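Local atomic coordinates of putative arylalkylamine N-Acetyltransferase 7 (Aedes aegypti, PDB entry 4FD7), a protein that probably transfers an acetyl group from acetyl-CoA to the amino group of an amine substrate, as a GNAT-fold member of the insect arylalkylamine N-acetyltransferases. Residues Gln123-Val132 and Leu213-Tyr222. Sequence-based numbering, arbitrary orientation.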
# COMPACT_ATOMS: atom_id res chain seq x y z
N GLN A 123 5.24 -8.32 13.92
CA GLN A 123 5.50 -7.23 14.84
C GLN A 123 6.74 -6.48 14.38
O GLN A 123 6.78 -5.25 14.42
CB GLN A 123 5.68 -7.72 16.27
CG GLN A 123 5.78 -6.57 17.25
CD GLN A 123 4.42 -5.97 17.58
OE1 GLN A 123 3.52 -6.68 18.03
NE2 GLN A 123 4.27 -4.67 17.36
N ALA A 124 7.74 -7.24 13.92
CA ALA A 124 8.95 -6.64 13.38
C ALA A 124 8.67 -5.85 12.11
O ALA A 124 9.19 -4.74 11.93
CB ALA A 124 10.01 -7.70 13.12
N ILE A 125 7.86 -6.39 11.21
CA ILE A 125 7.57 -5.64 9.99
C ILE A 125 6.85 -4.32 10.30
O ILE A 125 7.26 -3.23 9.87
CB ILE A 125 6.76 -6.48 9.00
CG1 ILE A 125 7.62 -7.64 8.51
CG2 ILE A 125 6.25 -5.60 7.83
CD1 ILE A 125 6.84 -8.72 7.78
N TYR A 126 5.78 -4.44 11.06
CA TYR A 126 5.02 -3.29 11.53
C TYR A 126 5.89 -2.23 12.20
O TYR A 126 5.81 -1.04 11.86
CB TYR A 126 3.95 -3.79 12.51
CG TYR A 126 3.06 -2.70 13.02
CD1 TYR A 126 3.28 -2.11 14.26
CD2 TYR A 126 1.98 -2.26 12.28
CE1 TYR A 126 2.47 -1.11 14.74
CE2 TYR A 126 1.15 -1.24 12.75
CZ TYR A 126 1.41 -0.67 13.99
OH TYR A 126 0.59 0.33 14.49
N ASP A 127 6.68 -2.64 13.18
CA ASP A 127 7.55 -1.72 13.90
C ASP A 127 8.64 -1.13 13.00
O ASP A 127 9.09 -0.01 13.21
CB ASP A 127 8.22 -2.42 15.09
CG ASP A 127 7.23 -2.82 16.15
OD1 ASP A 127 6.07 -2.35 16.09
OD2 ASP A 127 7.62 -3.60 17.07
N THR A 128 9.07 -1.87 11.99
CA THR A 128 10.05 -1.33 11.04
C THR A 128 9.45 -0.18 10.24
O THR A 128 10.03 0.92 10.14
CB THR A 128 10.52 -2.40 10.05
OG1 THR A 128 11.18 -3.44 10.77
CG2 THR A 128 11.49 -1.80 9.04
N ILE A 129 8.29 -0.44 9.64
CA ILE A 129 7.60 0.60 8.90
C ILE A 129 7.32 1.78 9.82
O ILE A 129 7.49 2.93 9.44
CB ILE A 129 6.26 0.09 8.31
CG1 ILE A 129 6.53 -0.96 7.23
CG2 ILE A 129 5.46 1.24 7.73
CD1 ILE A 129 5.42 -2.00 7.14
N GLU A 130 6.88 1.50 11.04
CA GLU A 130 6.55 2.59 11.95
C GLU A 130 7.76 3.45 12.30
O GLU A 130 7.63 4.67 12.41
CB GLU A 130 5.85 2.07 13.22
CG GLU A 130 5.31 3.19 14.10
CD GLU A 130 4.61 4.29 13.31
OE1 GLU A 130 3.66 4.00 12.56
OE2 GLU A 130 5.01 5.47 13.46
N TYR A 131 8.92 2.82 12.49
CA TYR A 131 10.17 3.55 12.70
C TYR A 131 10.45 4.47 11.50
O TYR A 131 10.75 5.67 11.64
CB TYR A 131 11.35 2.59 12.94
CG TYR A 131 12.67 3.31 12.98
CD1 TYR A 131 13.11 3.93 14.14
CD2 TYR A 131 13.48 3.41 11.84
CE1 TYR A 131 14.33 4.62 14.17
CE2 TYR A 131 14.67 4.09 11.86
CZ TYR A 131 15.09 4.69 13.03
OH TYR A 131 16.30 5.37 13.04
N VAL A 132 10.33 3.90 10.31
CA VAL A 132 10.62 4.67 9.10
C VAL A 132 9.65 5.85 8.95
O VAL A 132 10.04 6.97 8.55
CB VAL A 132 10.57 3.76 7.88
CG1 VAL A 132 10.69 4.55 6.59
CG2 VAL A 132 11.69 2.72 7.99
N LEU A 213 18.71 -0.67 9.12
CA LEU A 213 17.60 -0.85 10.06
C LEU A 213 17.94 -1.90 11.10
O LEU A 213 17.58 -1.76 12.28
CB LEU A 213 16.33 -1.24 9.31
CG LEU A 213 15.70 -0.08 8.55
CD1 LEU A 213 14.76 -0.60 7.47
CD2 LEU A 213 14.96 0.85 9.52
N ALA A 214 18.64 -2.94 10.67
CA ALA A 214 19.06 -3.98 11.59
C ALA A 214 20.09 -3.43 12.57
O ALA A 214 20.16 -3.88 13.71
CB ALA A 214 19.61 -5.18 10.84
N ARG A 215 20.89 -2.46 12.12
CA ARG A 215 21.77 -1.75 13.07
C ARG A 215 21.01 -0.83 14.04
O ARG A 215 21.46 -0.59 15.16
CB ARG A 215 22.88 -0.99 12.34
CG ARG A 215 23.82 -1.91 11.57
CD ARG A 215 25.20 -1.29 11.37
NE ARG A 215 25.14 -0.03 10.64
CZ ARG A 215 25.04 0.07 9.32
NH1 ARG A 215 24.97 -1.03 8.58
NH2 ARG A 215 25.00 1.26 8.74
N VAL A 216 19.84 -0.34 13.62
CA VAL A 216 19.00 0.46 14.50
C VAL A 216 18.33 -0.39 15.58
O VAL A 216 18.31 -0.01 16.76
CB VAL A 216 17.92 1.23 13.69
CG1 VAL A 216 16.77 1.66 14.60
CG2 VAL A 216 18.52 2.43 13.00
N ASP A 217 17.80 -1.54 15.18
CA ASP A 217 17.14 -2.49 16.07
C ASP A 217 17.34 -3.89 15.49
O ASP A 217 17.02 -4.14 14.31
CB ASP A 217 15.64 -2.15 16.20
CG ASP A 217 14.91 -2.99 17.25
OD1 ASP A 217 15.09 -4.22 17.30
OD2 ASP A 217 14.11 -2.41 18.02
N GLN A 218 17.90 -4.78 16.31
CA GLN A 218 18.08 -6.21 16.02
C GLN A 218 16.87 -6.92 15.43
O GLN A 218 17.01 -7.88 14.66
CB GLN A 218 18.46 -6.96 17.32
CG GLN A 218 19.86 -6.74 17.83
CD GLN A 218 20.15 -7.51 19.11
OE1 GLN A 218 20.48 -6.92 20.14
NE2 GLN A 218 20.03 -8.84 19.05
N ARG A 219 15.67 -6.51 15.82
CA ARG A 219 14.46 -7.18 15.33
C ARG A 219 14.24 -6.89 13.85
O ARG A 219 13.56 -7.64 13.15
CB ARG A 219 13.22 -6.76 16.12
CG ARG A 219 13.17 -7.27 17.55
CD ARG A 219 11.83 -6.94 18.18
NE ARG A 219 11.63 -5.50 18.31
CZ ARG A 219 10.59 -4.84 17.82
NH1 ARG A 219 9.66 -5.49 17.14
NH2 ARG A 219 10.48 -3.53 18.00
N PHE A 220 14.81 -5.78 13.40
CA PHE A 220 14.57 -5.30 12.04
C PHE A 220 15.55 -5.94 11.07
O PHE A 220 16.24 -5.24 10.32
CB PHE A 220 14.74 -3.78 11.94
CG PHE A 220 13.86 -2.98 12.88
CD1 PHE A 220 12.86 -3.58 13.63
CD2 PHE A 220 14.04 -1.61 13.00
CE1 PHE A 220 12.06 -2.83 14.49
CE2 PHE A 220 13.25 -0.85 13.86
CZ PHE A 220 12.25 -1.46 14.60
N ASN A 221 15.61 -7.27 11.09
CA ASN A 221 16.56 -8.04 10.29
C ASN A 221 15.84 -8.72 9.12
O ASN A 221 14.84 -9.41 9.32
CB ASN A 221 17.22 -9.10 11.18
CG ASN A 221 18.51 -9.63 10.60
OD1 ASN A 221 19.57 -9.02 10.78
ND2 ASN A 221 18.43 -10.77 9.92
N TYR A 222 16.36 -8.53 7.90
CA TYR A 222 15.69 -8.99 6.69
C TYR A 222 16.66 -9.72 5.80
O TYR A 222 17.27 -9.12 4.90
CB TYR A 222 15.04 -7.81 5.96
CG TYR A 222 13.96 -7.20 6.79
CD1 TYR A 222 12.66 -7.68 6.72
CD2 TYR A 222 14.24 -6.19 7.71
CE1 TYR A 222 11.66 -7.15 7.52
CE2 TYR A 222 13.24 -5.66 8.51
CZ TYR A 222 11.96 -6.14 8.41
OH TYR A 222 10.97 -5.61 9.21
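Phe220 lies against Thr128 where, in this GNAT-fold acetyltransferase, helix 120-136 packs on the end of helix 210-216 and the turn that follows it, on the way to strand 229-236. The contact illustrates how a loop can grip a helix by sliding one ring over its backbone. Asp217 to Phe220 form a type I beta turn, with an Asx turn from Asp217 OD1 to Arg219 N. Thr128 CA sits over the centre of the Phe220 face, 4.1 Å from the centroid and only 8° off the normal, a CH-pi contact; Asp217 CB closes the opposite face, so the ring is a flat wedge filling the slot between helix and turn. The Tyr131 ring leans across to the end of helix 210-216, placed there by CG lying anti to the backbone N (chi1 172°). Val216 CG1 lies over one face as a CH-pi contact, 4.0 Å from the centroid, while Leu213 CD2 lies obliquely against Tyr131 CD2 and reaches Val132 CG2.

On the other flank the loop's projection is polar: the Arg219 arm passes Ala124 and brings NH1 to Asp127 OD2 (2.8 Å) in a salt bridge, on the anti side of the carboxylate, with carboxylate and guanidinium planes 78° apart. Asp127 OD1 instead takes Gln123 NE2, whose amide is also tied to Ala115 and Phe117. Deeper in, Tyr222 OH donates to Thr128 OG1 (2.7 Å), which lies in plane at the Tyr222 ring edge, over the Phe220 face, and itself donates to Ala124 O at 2.6 Å.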